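Local coordinates for SusD superfamily protein (Bacteroides vulgatus, PDB 3MYV) that probably binds saccharides at the bacterial outer membrane as a SusD-like protein, at residues Asn18-Leu23 with Trp87-Ala92; Thr113-Ala118 with Thr176-Glu181; Asp211-Leu216 with Tyr338-Glu343; Asp263-Leu268 with Tyr313-Thr318; Gly358-Ile363 with Asn371-Ala376. All coordinates share one frame; numbering follows the deposited sequence. Where two conformers were deposited one is given.

Interaction 1: Asn18-Leu23 with Trp87-Ala92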
# COMPACT_ATOMS: atom_id res chain seq x y z
N ASN A 18 -20.83 -13.28 -1.90
CA ASN A 18 -20.84 -12.59 -3.20
C ASN A 18 -20.74 -11.08 -3.08
O ASN A 18 -20.02 -10.45 -3.86
CB ASN A 18 -22.08 -12.96 -4.01
CG ASN A 18 -22.08 -14.42 -4.44
OD1 ASN A 18 -21.03 -15.04 -4.61
ND2 ASN A 18 -23.27 -14.98 -4.59
N ALA A 19 -21.43 -10.51 -2.09
CA ALA A 19 -21.34 -9.07 -1.84
C ALA A 19 -19.89 -8.72 -1.46
O ALA A 19 -19.33 -7.72 -1.95
CB ALA A 19 -22.32 -8.64 -0.73
N VAL A 20 -19.28 -9.53 -0.59
CA VAL A 20 -17.92 -9.25 -0.12
C VAL A 20 -16.95 -9.34 -1.29
O VAL A 20 -16.13 -8.44 -1.48
CB VAL A 20 -17.49 -10.16 1.08
CG1 VAL A 20 -15.99 -9.99 1.40
CG2 VAL A 20 -18.36 -9.83 2.31
N ASN A 21 -17.13 -10.36 -2.13
CA ASN A 21 -16.36 -10.50 -3.37
C ASN A 21 -16.40 -9.21 -4.24
O ASN A 21 -15.37 -8.77 -4.76
CB ASN A 21 -16.87 -11.71 -4.15
CG ASN A 21 -15.82 -12.33 -5.00
OD1 ASN A 21 -14.92 -12.99 -4.50
ND2 ASN A 21 -15.92 -12.13 -6.31
N GLY A 22 -17.58 -8.62 -4.36
CA GLY A 22 -17.80 -7.37 -5.12
C GLY A 22 -16.99 -6.18 -4.58
O GLY A 22 -16.62 -5.27 -5.34
N LEU A 23 -16.74 -6.16 -3.28
CA LEU A 23 -15.87 -5.13 -2.70
C LEU A 23 -14.47 -5.21 -3.32
O LEU A 23 -13.87 -4.19 -3.67
CB LEU A 23 -15.79 -5.26 -1.18
CG LEU A 23 -17.09 -5.24 -0.35
CD1 LEU A 23 -16.72 -5.51 1.12
CD2 LEU A 23 -17.87 -3.92 -0.52
N TRP A 87 -20.51 -1.05 4.42
CA TRP A 87 -21.44 -0.79 5.53
C TRP A 87 -22.84 -1.32 5.25
O TRP A 87 -23.54 -1.71 6.17
CB TRP A 87 -21.46 0.70 5.91
CG TRP A 87 -20.38 1.02 6.89
CD1 TRP A 87 -19.17 1.59 6.62
CD2 TRP A 87 -20.40 0.77 8.31
NE1 TRP A 87 -18.44 1.72 7.78
CE2 TRP A 87 -19.16 1.20 8.82
CE3 TRP A 87 -21.33 0.20 9.18
CZ2 TRP A 87 -18.85 1.12 10.19
CZ3 TRP A 87 -21.01 0.10 10.53
CH2 TRP A 87 -19.79 0.58 11.02
N ASN A 88 -23.25 -1.35 3.98
CA ASN A 88 -24.54 -1.99 3.62
C ASN A 88 -24.53 -3.48 3.97
O ASN A 88 -25.53 -4.01 4.46
CB ASN A 88 -24.89 -1.75 2.14
CG ASN A 88 -25.30 -0.31 1.87
OD1 ASN A 88 -25.72 0.40 2.78
ND2 ASN A 88 -25.20 0.12 0.62
N ILE A 89 -23.37 -4.11 3.79
CA ILE A 89 -23.21 -5.53 4.15
C ILE A 89 -23.32 -5.70 5.65
O ILE A 89 -24.09 -6.54 6.13
CB ILE A 89 -21.87 -6.10 3.62
CG1 ILE A 89 -21.89 -6.18 2.09
CG2 ILE A 89 -21.54 -7.45 4.25
CD1 ILE A 89 -20.51 -6.45 1.45
N LEU A 90 -22.56 -4.90 6.41
CA LEU A 90 -22.57 -5.02 7.87
C LEU A 90 -23.99 -4.79 8.40
O LEU A 90 -24.44 -5.52 9.29
CB LEU A 90 -21.61 -4.02 8.53
CG LEU A 90 -20.10 -4.21 8.32
CD1 LEU A 90 -19.30 -3.24 9.23
CD2 LEU A 90 -19.70 -5.67 8.58
N ASN A 91 -24.68 -3.80 7.85
CA ASN A 91 -26.02 -3.46 8.33
C ASN A 91 -27.00 -4.61 8.08
O ASN A 91 -27.79 -4.95 8.96
CB ASN A 91 -26.54 -2.18 7.69
CG ASN A 91 -27.80 -1.68 8.37
OD1 ASN A 91 -28.87 -1.67 7.77
ND2 ASN A 91 -27.67 -1.30 9.64
N ALA A 92 -26.94 -5.21 6.89
CA ALA A 92 -27.78 -6.38 6.60
C ALA A 92 -27.55 -7.47 7.65
O ALA A 92 -28.50 -8.02 8.21
CB ALA A 92 -27.51 -6.90 5.21

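Interaction 2: Thr113-Ala118 with Thr176-Glu181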
# COMPACT_ATOMS: atom_id res chain seq x y z
N THR A 113 -15.25 -8.06 5.90
CA THR A 113 -15.86 -6.78 5.52
C THR A 113 -15.31 -5.63 6.37
O THR A 113 -15.01 -4.55 5.85
CB THR A 113 -17.40 -6.85 5.65
OG1 THR A 113 -17.90 -7.92 4.83
CG2 THR A 113 -18.05 -5.51 5.25
N MSE A 114 -15.14 -5.85 7.66
CA MSE A 114 -14.54 -4.85 8.52
C MSE A 114 -13.09 -4.59 8.13
O MSE A 114 -12.64 -3.46 8.24
CB MSE A 114 -14.65 -5.25 10.00
CG MSE A 114 -16.08 -5.33 10.52
SE MSE A 114 -16.20 -6.18 12.27
CE MSE A 114 -15.38 -4.83 13.31
N ALA A 115 -12.36 -5.63 7.72
CA ALA A 115 -10.96 -5.45 7.27
C ALA A 115 -10.91 -4.55 6.01
O ALA A 115 -10.06 -3.66 5.91
CB ALA A 115 -10.31 -6.83 6.99
N VAL A 116 -11.81 -4.80 5.06
CA VAL A 116 -11.97 -3.94 3.87
C VAL A 116 -12.23 -2.47 4.26
O VAL A 116 -11.57 -1.55 3.78
CB VAL A 116 -13.03 -4.49 2.89
CG1 VAL A 116 -13.25 -3.52 1.72
CG2 VAL A 116 -12.61 -5.91 2.35
N ILE A 117 -13.14 -2.26 5.21
CA ILE A 117 -13.46 -0.92 5.69
C ILE A 117 -12.23 -0.24 6.28
O ILE A 117 -11.93 0.91 5.98
CB ILE A 117 -14.63 -0.98 6.72
CG1 ILE A 117 -15.93 -1.28 5.97
CG2 ILE A 117 -14.69 0.30 7.59
CD1 ILE A 117 -17.13 -1.75 6.88
N ALA A 118 -11.48 -0.98 7.09
CA ALA A 118 -10.28 -0.46 7.70
C ALA A 118 -9.23 -0.08 6.64
O ALA A 118 -8.64 0.97 6.72
CB ALA A 118 -9.70 -1.50 8.72
N THR A 176 -10.30 -11.08 15.18
CA THR A 176 -10.85 -12.11 16.06
C THR A 176 -11.94 -12.91 15.34
O THR A 176 -12.19 -14.04 15.72
CB THR A 176 -11.41 -11.54 17.40
OG1 THR A 176 -12.59 -10.76 17.14
CG2 THR A 176 -10.35 -10.70 18.15
N LEU A 177 -12.59 -12.32 14.35
CA LEU A 177 -13.68 -12.98 13.61
C LEU A 177 -13.26 -13.81 12.39
O LEU A 177 -14.03 -14.65 11.94
CB LEU A 177 -14.69 -11.94 13.12
CG LEU A 177 -15.37 -11.12 14.21
CD1 LEU A 177 -16.33 -10.12 13.57
CD2 LEU A 177 -16.06 -12.05 15.19
N MSE A 178 -12.08 -13.54 11.84
CA MSE A 178 -11.70 -14.04 10.52
C MSE A 178 -11.08 -15.45 10.49
O MSE A 178 -10.53 -15.93 11.47
CB MSE A 178 -10.74 -13.03 9.86
CG MSE A 178 -11.45 -11.78 9.37
SE MSE A 178 -10.23 -10.44 8.80
CE MSE A 178 -9.95 -11.20 7.03
N SER A 179 -11.18 -16.08 9.33
CA SER A 179 -10.63 -17.39 9.10
C SER A 179 -9.18 -17.31 8.66
O SER A 179 -8.80 -16.38 7.95
CB SER A 179 -11.43 -18.12 8.01
OG SER A 179 -10.75 -19.29 7.63
N GLU A 180 -8.39 -18.29 9.06
CA GLU A 180 -7.00 -18.41 8.60
C GLU A 180 -6.88 -19.03 7.23
O GLU A 180 -5.81 -18.93 6.62
CB GLU A 180 -6.16 -19.20 9.60
CG GLU A 180 -6.00 -18.45 10.90
CD GLU A 180 -5.00 -19.06 11.82
OE1 GLU A 180 -4.88 -20.32 11.80
OE2 GLU A 180 -4.35 -18.27 12.56
N GLU A 181 -7.94 -19.68 6.74
CA GLU A 181 -7.86 -20.31 5.42
C GLU A 181 -7.55 -19.25 4.34
O GLU A 181 -7.94 -18.07 4.42
CB GLU A 181 -9.11 -21.12 5.06
CG GLU A 181 -9.43 -22.29 6.02
CD GLU A 181 -8.27 -23.25 6.27
OE1 GLU A 181 -7.70 -23.80 5.31
OE2 GLU A 181 -7.94 -23.46 7.46

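Interaction 3: Asp211-Leu216 with Tyr338-Glu343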
# COMPACT_ATOMS: atom_id res chain seq x y z
N ASP A 211 5.26 -6.51 18.49
CA ASP A 211 4.76 -7.75 19.08
C ASP A 211 3.87 -8.51 18.09
O ASP A 211 3.94 -9.74 18.00
CB ASP A 211 3.96 -7.48 20.35
CG ASP A 211 4.80 -7.04 21.52
OD1 ASP A 211 6.03 -7.22 21.51
OD2 ASP A 211 4.20 -6.53 22.49
N LEU A 212 3.04 -7.78 17.34
CA LEU A 212 2.17 -8.39 16.34
C LEU A 212 2.98 -8.92 15.18
O LEU A 212 2.75 -10.06 14.71
CB LEU A 212 1.10 -7.40 15.85
CG LEU A 212 0.11 -7.95 14.80
CD1 LEU A 212 -0.52 -9.28 15.22
CD2 LEU A 212 -1.00 -6.95 14.52
N ALA A 213 3.93 -8.12 14.68
CA ALA A 213 4.73 -8.53 13.51
C ALA A 213 5.54 -9.78 13.86
O ALA A 213 5.61 -10.73 13.10
CB ALA A 213 5.68 -7.40 13.04
N ASP A 214 6.11 -9.76 15.06
CA ASP A 214 6.88 -10.91 15.57
C ASP A 214 6.01 -12.17 15.64
O ASP A 214 6.44 -13.25 15.22
CB ASP A 214 7.44 -10.55 16.95
CG ASP A 214 8.20 -11.71 17.61
OD1 ASP A 214 9.26 -12.12 17.10
OD2 ASP A 214 7.69 -12.19 18.62
N GLN A 215 4.79 -12.06 16.19
CA GLN A 215 3.97 -13.25 16.38
C GLN A 215 3.47 -13.76 15.04
O GLN A 215 3.32 -14.98 14.86
CB GLN A 215 2.77 -12.98 17.30
CG GLN A 215 2.04 -14.27 17.72
CD GLN A 215 2.95 -15.23 18.47
OE1 GLN A 215 3.52 -14.87 19.51
NE2 GLN A 215 3.10 -16.44 17.96
N LEU A 216 3.18 -12.84 14.12
CA LEU A 216 2.70 -13.19 12.79
C LEU A 216 3.77 -13.97 12.03
O LEU A 216 3.48 -14.96 11.34
CB LEU A 216 2.29 -11.90 12.03
CG LEU A 216 1.72 -12.03 10.61
CD1 LEU A 216 0.52 -12.93 10.61
CD2 LEU A 216 1.33 -10.63 10.03
N TYR A 338 8.47 -8.53 8.19
CA TYR A 338 9.86 -8.55 8.67
C TYR A 338 10.39 -7.12 8.83
O TYR A 338 10.99 -6.78 9.84
CB TYR A 338 10.75 -9.36 7.72
CG TYR A 338 10.70 -10.87 7.93
CD1 TYR A 338 9.60 -11.63 7.52
CD2 TYR A 338 11.75 -11.54 8.53
CE1 TYR A 338 9.57 -13.02 7.71
CE2 TYR A 338 11.72 -12.91 8.74
CZ TYR A 338 10.63 -13.65 8.34
OH TYR A 338 10.60 -15.01 8.52
N LEU A 339 10.15 -6.28 7.82
CA LEU A 339 10.60 -4.88 7.90
C LEU A 339 9.85 -4.07 8.95
O LEU A 339 10.45 -3.20 9.56
CB LEU A 339 10.56 -4.20 6.53
CG LEU A 339 11.55 -4.80 5.53
CD1 LEU A 339 11.26 -4.33 4.12
CD2 LEU A 339 13.00 -4.52 5.92
N ILE A 340 8.55 -4.35 9.18
CA ILE A 340 7.82 -3.70 10.29
C ILE A 340 8.45 -4.08 11.65
O ILE A 340 8.71 -3.22 12.50
CB ILE A 340 6.30 -4.06 10.27
CG1 ILE A 340 5.63 -3.48 9.00
CG2 ILE A 340 5.63 -3.62 11.61
CD1 ILE A 340 4.22 -4.01 8.70
N ALA A 341 8.71 -5.36 11.86
CA ALA A 341 9.38 -5.78 13.09
C ALA A 341 10.76 -5.10 13.24
O ALA A 341 11.13 -4.64 14.34
CB ALA A 341 9.53 -7.31 13.12
N ALA A 342 11.51 -5.04 12.14
CA ALA A 342 12.83 -4.41 12.12
C ALA A 342 12.74 -2.94 12.46
O ALA A 342 13.55 -2.43 13.26
CB ALA A 342 13.54 -4.62 10.73
N GLU A 343 11.77 -2.24 11.88
CA GLU A 343 11.64 -0.79 12.13
C GLU A 343 11.20 -0.49 13.57
O GLU A 343 11.76 0.38 14.26
CB GLU A 343 10.71 -0.14 11.12
CG GLU A 343 10.63 1.34 11.27
CD GLU A 343 9.74 2.04 10.27
OE1 GLU A 343 9.45 1.49 9.20
OE2 GLU A 343 9.32 3.18 10.57

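Interaction 4: Asp263-Leu268 with Tyr313-Thr318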
# COMPACT_ATOMS: atom_id res chain seq x y z
N ASP A 263 -4.24 -0.24 -18.57
CA ASP A 263 -4.03 0.68 -17.45
C ASP A 263 -3.81 0.01 -16.09
O ASP A 263 -3.92 0.67 -15.05
CB ASP A 263 -5.04 1.85 -17.38
CG ASP A 263 -6.44 1.45 -16.92
OD1 ASP A 263 -6.81 0.27 -16.85
OD2 ASP A 263 -7.21 2.40 -16.64
N SER A 264 -3.50 -1.29 -16.11
CA SER A 264 -2.97 -2.01 -14.93
C SER A 264 -1.57 -1.51 -14.66
O SER A 264 -0.85 -1.15 -15.60
CB SER A 264 -2.93 -3.55 -15.16
OG SER A 264 -1.96 -3.93 -16.13
N TRP A 265 -1.19 -1.48 -13.38
CA TRP A 265 0.17 -1.12 -12.96
C TRP A 265 1.26 -1.89 -13.73
O TRP A 265 2.27 -1.31 -14.12
CB TRP A 265 0.30 -1.41 -11.46
CG TRP A 265 1.53 -0.87 -10.72
CD1 TRP A 265 2.29 -1.56 -9.84
CD2 TRP A 265 2.05 0.47 -10.74
NE1 TRP A 265 3.26 -0.76 -9.31
CE2 TRP A 265 3.13 0.50 -9.82
CE3 TRP A 265 1.71 1.65 -11.41
CZ2 TRP A 265 3.88 1.64 -9.60
CZ3 TRP A 265 2.46 2.79 -11.17
CH2 TRP A 265 3.53 2.78 -10.28
N GLY A 266 1.02 -3.18 -13.98
CA GLY A 266 1.93 -4.00 -14.75
C GLY A 266 2.20 -3.50 -16.16
O GLY A 266 3.33 -3.57 -16.64
N TYR A 267 1.19 -2.97 -16.82
CA TYR A 267 1.36 -2.45 -18.17
C TYR A 267 1.87 -1.02 -18.17
O TYR A 267 2.68 -0.65 -19.03
CB TYR A 267 0.05 -2.57 -18.94
CG TYR A 267 0.16 -2.49 -20.43
CD1 TYR A 267 0.13 -1.26 -21.09
CD2 TYR A 267 0.22 -3.64 -21.22
CE1 TYR A 267 0.18 -1.18 -22.49
CE2 TYR A 267 0.28 -3.56 -22.59
CZ TYR A 267 0.26 -2.33 -23.24
OH TYR A 267 0.28 -2.27 -24.65
N LEU A 268 1.48 -0.24 -17.17
CA LEU A 268 1.97 1.15 -17.08
C LEU A 268 3.47 1.23 -16.81
O LEU A 268 4.14 2.10 -17.37
CB LEU A 268 1.23 1.89 -15.97
CG LEU A 268 -0.28 2.05 -16.15
CD1 LEU A 268 -0.81 2.71 -14.85
CD2 LEU A 268 -0.60 2.87 -17.36
N TYR A 313 11.10 -4.02 -13.71
CA TYR A 313 10.45 -5.18 -14.21
C TYR A 313 10.11 -6.14 -13.06
O TYR A 313 10.58 -7.28 -12.95
CB TYR A 313 11.33 -5.80 -15.29
CG TYR A 313 10.65 -6.86 -16.11
CD1 TYR A 313 9.26 -6.82 -16.35
CD2 TYR A 313 11.38 -7.87 -16.70
CE1 TYR A 313 8.65 -7.76 -17.13
CE2 TYR A 313 10.75 -8.86 -17.49
CZ TYR A 313 9.39 -8.78 -17.68
OH TYR A 313 8.77 -9.72 -18.47
N LYS A 314 9.25 -5.63 -12.19
CA LYS A 314 8.78 -6.38 -11.04
C LYS A 314 7.45 -7.08 -11.33
O LYS A 314 7.15 -8.08 -10.70
CB LYS A 314 8.69 -5.46 -9.81
CG LYS A 314 8.13 -6.12 -8.58
CD LYS A 314 8.23 -5.25 -7.34
CE LYS A 314 9.44 -5.53 -6.51
NZ LYS A 314 9.54 -4.74 -5.19
N LEU A 315 6.67 -6.59 -12.29
CA LEU A 315 5.46 -7.28 -12.68
C LEU A 315 5.75 -8.00 -13.99
O LEU A 315 5.68 -7.41 -15.10
CB LEU A 315 4.29 -6.28 -12.78
CG LEU A 315 3.97 -5.59 -11.43
CD1 LEU A 315 4.69 -4.21 -11.24
CD2 LEU A 315 2.49 -5.39 -11.26
N ARG A 316 6.10 -9.27 -13.86
CA ARG A 316 6.80 -9.97 -14.92
C ARG A 316 5.83 -10.87 -15.70
O ARG A 316 5.16 -11.72 -15.14
CB ARG A 316 7.95 -10.79 -14.33
CG ARG A 316 9.00 -9.94 -13.58
CD ARG A 316 10.15 -10.77 -12.99
NE ARG A 316 11.10 -11.25 -13.99
CZ ARG A 316 12.15 -10.57 -14.44
NH1 ARG A 316 12.43 -9.34 -13.97
NH2 ARG A 316 12.96 -11.13 -15.35
N GLY A 317 5.79 -10.69 -17.01
CA GLY A 317 4.98 -11.55 -17.87
C GLY A 317 5.83 -12.72 -18.33
O GLY A 317 6.94 -12.90 -17.84
N THR A 318 5.31 -13.49 -19.27
CA THR A 318 6.05 -14.63 -19.84
C THR A 318 7.05 -14.24 -20.93
O THR A 318 7.88 -15.06 -21.28
CB THR A 318 5.09 -15.66 -20.41
OG1 THR A 318 4.33 -15.05 -21.46
CG2 THR A 318 4.12 -16.15 -19.32
O HOH W 1 5.56 -5.03 -16.14

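Interaction 5: Gly358-Ile363 with Asn371-Ala376. With EDO (1,2-ethanediol), chain G.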
# COMPACT_ATOMS: atom_id res chain seq x y z
N GLY A 358 17.59 -9.28 13.92
CA GLY A 358 17.54 -10.64 13.37
C GLY A 358 16.63 -10.67 12.13
O GLY A 358 17.01 -11.18 11.07
N TYR A 359 15.46 -10.08 12.26
CA TYR A 359 14.53 -9.99 11.14
C TYR A 359 15.06 -9.13 9.98
O TYR A 359 14.89 -9.49 8.80
CB TYR A 359 13.17 -9.49 11.62
CG TYR A 359 12.43 -10.46 12.50
CD1 TYR A 359 12.30 -11.80 12.14
CD2 TYR A 359 11.80 -10.05 13.66
CE1 TYR A 359 11.61 -12.68 12.93
CE2 TYR A 359 11.11 -10.91 14.45
CZ TYR A 359 10.99 -12.23 14.08
OH TYR A 359 10.29 -13.11 14.87
N LEU A 360 15.71 -8.01 10.31
CA LEU A 360 16.30 -7.16 9.29
C LEU A 360 17.30 -8.00 8.49
O LEU A 360 17.23 -7.99 7.29
CB LEU A 360 16.97 -5.93 9.90
CG LEU A 360 17.66 -4.99 8.90
CD1 LEU A 360 16.60 -4.42 7.85
CD2 LEU A 360 18.42 -3.93 9.62
N ASN A 361 18.18 -8.73 9.18
CA ASN A 361 19.21 -9.55 8.53
C ASN A 361 18.64 -10.63 7.66
O ASN A 361 19.20 -10.97 6.62
CB ASN A 361 20.22 -10.14 9.51
CG ASN A 361 21.34 -9.17 9.80
OD1 ASN A 361 22.30 -9.10 9.05
ND2 ASN A 361 21.19 -8.38 10.87
N GLU A 362 17.51 -11.20 8.07
CA GLU A 362 16.87 -12.20 7.21
C GLU A 362 16.56 -11.65 5.83
O GLU A 362 16.76 -12.34 4.81
CB GLU A 362 15.60 -12.71 7.84
CG GLU A 362 15.14 -14.00 7.21
CD GLU A 362 15.82 -15.20 7.81
OE1 GLU A 362 15.87 -15.26 9.06
OE2 GLU A 362 16.26 -16.09 7.05
N ILE A 363 16.11 -10.40 5.79
CA ILE A 363 15.75 -9.77 4.51
C ILE A 363 17.02 -9.34 3.76
O ILE A 363 17.14 -9.49 2.52
CB ILE A 363 14.80 -8.57 4.72
CG1 ILE A 363 13.49 -9.05 5.38
CG2 ILE A 363 14.56 -7.79 3.40
CD1 ILE A 363 12.69 -10.11 4.57
N ASN A 371 25.92 -9.99 2.51
CA ASN A 371 25.69 -8.77 3.26
C ASN A 371 25.18 -9.07 4.65
O ASN A 371 24.66 -10.16 4.92
CB ASN A 371 24.63 -7.89 2.52
CG ASN A 371 25.17 -7.28 1.25
OD1 ASN A 371 26.37 -7.23 1.03
ND2 ASN A 371 24.27 -6.82 0.39
N GLU A 372 25.32 -8.10 5.53
CA GLU A 372 24.76 -8.21 6.88
C GLU A 372 24.50 -6.83 7.44
O GLU A 372 24.98 -5.84 6.90
CB GLU A 372 25.74 -8.97 7.78
CG GLU A 372 27.07 -8.25 8.00
CD GLU A 372 28.00 -8.94 9.00
OE1 GLU A 372 27.72 -10.11 9.39
OE2 GLU A 372 29.04 -8.31 9.33
N VAL A 373 23.72 -6.74 8.51
CA VAL A 373 23.69 -5.49 9.29
C VAL A 373 24.12 -5.82 10.72
O VAL A 373 23.50 -6.67 11.39
CB VAL A 373 22.28 -4.82 9.29
CG1 VAL A 373 22.27 -3.52 10.13
CG2 VAL A 373 21.84 -4.51 7.85
N THR A 374 25.22 -5.20 11.16
CA THR A 374 25.70 -5.33 12.54
C THR A 374 24.89 -4.38 13.44
O THR A 374 24.31 -3.40 12.97
CB THR A 374 27.15 -4.93 12.65
OG1 THR A 374 27.26 -3.54 12.29
CG2 THR A 374 28.07 -5.81 11.73
N MSE A 375 24.88 -4.64 14.75
CA MSE A 375 24.15 -3.78 15.71
C MSE A 375 24.59 -2.30 15.60
O MSE A 375 23.74 -1.39 15.67
CB MSE A 375 24.31 -4.31 17.15
CG MSE A 375 23.66 -3.46 18.23
SE MSE A 375 21.73 -3.29 17.97
CE MSE A 375 21.19 -5.02 18.67
N ALA A 376 25.88 -2.08 15.37
CA ALA A 376 26.43 -0.71 15.26
C ALA A 376 25.77 0.06 14.10
O ALA A 376 25.63 1.27 14.15
CB ALA A 376 27.96 -0.75 15.07
C1 EDO G . 23.21 1.43 17.58
O1 EDO G . 22.47 0.21 17.40
C2 EDO G . 22.99 2.32 16.37
O2 EDO G . 21.58 2.42 16.12

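Interaction 1: Asn18-Leu23 with Trp87-Ala92
I89 meets A19, V20 and L23 in the seam between two nearly antiparallel helices, 13-27 and 77-94, a pairing that belongs to the helical, TPR-related part of the SusD fold. It illustrates how one branched side chain can take every contact between two short helical segments. The axes of the segments come to 10.5 Å at their closest and run at 162° to each other, a separation closed by I89 from one side and three residues from the other. With CG1 placed beside the backbone N (chi1 -69°) and the chain extended beyond it, the CD1 methyl of I89 reaches across to the other helix. L23 comes at it tip to tip, its CD1 lying 3.9 Å from I89 CD1, while the V20 side chain crosses at about a right angle and presents CG2 to I89 CD1 at 4.1 Å. No hydrogen bond spans the pair. One shell further out, T113 of helix 103-128 packs on both V20 and I89, and F10 lies against A19. The nearest approach of all is made by the smallest side chain, A19, whose CB stands 3.6 Å from I89 CD1 and 3.8 Å from I89 CG1.

Interaction 2: Thr113-Ala118 with Thr176-Glu181
M114, on helix 103-128, faces L177 at the end of helix 160-177, and its side chain can be traced outward atom by atom. Its CB bond leaves the helix toward the other segment. CG lies beside the backbone N (chi1 -64°), and the next torsion is extended, which carries the selenium of this selenomethionine to 4.2 Å from L177 CD1; the two side chains cross obliquely. A bend at chi3 then swings CE off the line to L177. T170, E173 and A174 of helix 160-177 also touch M114. The second pair mirrors the first with roles exchanged: here the selenomethionine sits on the other segment, and M178 SE approaches A115 CB at 4.0 Å. M178 is the first residue to leave helical geometry after helix 160-177, and it also packs on K189 and A192 of helix 189-202, linking the end of one helix to the next. Just beyond, S179 OG accepts from E181 N at 3.0 Å in an ST turn. No hydrogen bond joins the two segments. Selenium against methyl groups implies an apolar contact of dispersion and shape, without direction, in which the sulfur of methionine would probably play the same part.

Interaction 3: Asp211-Leu216 with Tyr338-Glu343
I340 turns its CG1 branch beside the backbone N (chi1 -66°), which puts CG2 anti to that nitrogen and lays this methyl against A213, CG2 to CB at 4.0 Å. A213 and A341 have no torsion to adjust: their CB atoms are fixed by the helices that carry them, 206-223 and 334-348, and both point across the interface. They meet at 3.9 Å, CB to CB. The A213 methyl also reaches the backbone of the opposite helix, standing 3.8 Å from A341 N. This is the familiar principle of alanine-mediated helix packing. With only methyl groups between them, the main chains come close, and the CA atoms of A213 and A341 are 5.4 Å apart. All three touching residues are buried. Nearby acids find partners off the seam: D214 forms a salt bridge through OD2 with K218 and a hydrogen bond through OD1 with the Y359 hydroxyl. On the far flank of helix 334-348, the buried E343 is gripped from several directions, OE1 by R387 and OE2 by R403 and K347, an environment that would probably favour its ionised form. Across the seam itself no hydrogen bond forms. What the chemistry implies is a contact whose closeness comes from small size, in which one methyl meets a second methyl, a branched neighbour and the A341 nitrogen.

Interaction 4: Asp263-Leu268 with Tyr313-Thr318
G266, in the first turn of helix 265-268, passes L315 of an extended loop with their CA atoms 5.2 Å apart. L315 spreads over this turn: its CB and CD2 rest on G266 CA, each at 3.8 Å, and CD1 goes on to W265 CD1 at 3.8 Å, meeting the indole obliquely. Its second torsion, 94°, lies away from the usual staggered positions and turns one methyl onto G266 and the other toward W265. The W265 side chain crosses that of L315 at about a right angle; the indole also stacks with F38, and NE1 bonds to the G393 carbonyl oxygen. The helix is begun by S264, an N-cap whose OG accepts a weak bond from Y267 N, while the partner segment belongs to the loop between strands 307-312 and 329-333 of the SusD-family fold. One water links the two main chains by donating to both carbonyls, at 2.7 Å from G266 O and 2.6 Å from L315 O. Within the loop, R316 folds back on Y313. Its CG sits over the centre of the ring, and NH1 donates to Y313 O at 3.0 Å, approaching in the carbonyl plane although that oxygen lies 22° out of the guanidinium plane.

Interaction 5: Gly358-Ile363 with Asn371-Ala376
N361 and V373 make the tight half of this contact, a worked example of a side-chain amide pairing with a backbone residue at both its polar atoms. V373 N donates to N361 OD1 at 2.8 Å, nearly straight but tilted 27° from the carbonyl plane; N361 ND2 returns a bond to V373 O at 2.9 Å, on a lone pair and almost in the amide plane. ND2 also reaches L357 O. With an alanine at this position, V373 N and O would probably lose these mates, and the loop would be held less firmly to the helix. Beside the amide, L360 CD2 packs on V373 CG2 at 3.9 Å. The other side is looser: the exposed E372 leads its carboxylate away from the helix, and an ethanediol, probably from the crystallisation liquor, donates through O1 to M375 O at 2.7 Å. The loop thus lies along helix 350-367, with V373 also touching R382 of helix 380-391 and L360 packing on A342 of helix 334-348.

In the fold
The five contacts fall into two touching pairs and a lone member. Interactions 1 and 2, with centres about 12 Å apart, share helix packing, L90 CD1 against I117 CD1 at 3.5 Å. Interactions 3 and 5, centres about 14 Å apart, are joined by a probable hydrogen bond of 2.6 Å between D214 OD1 and Y359 OH, with the rings of Y338 and Y359 meeting steeply beside it. Interactions 1 and 5 lie on opposite sides of the chain's centre, centres about 43 Å apart. Interaction 4 falls in sequence between the two segments of interaction 3, yet their centres are about 29 Å apart; the sodium ion bound by N254, S255, D258, P260 and L325 lies near G266.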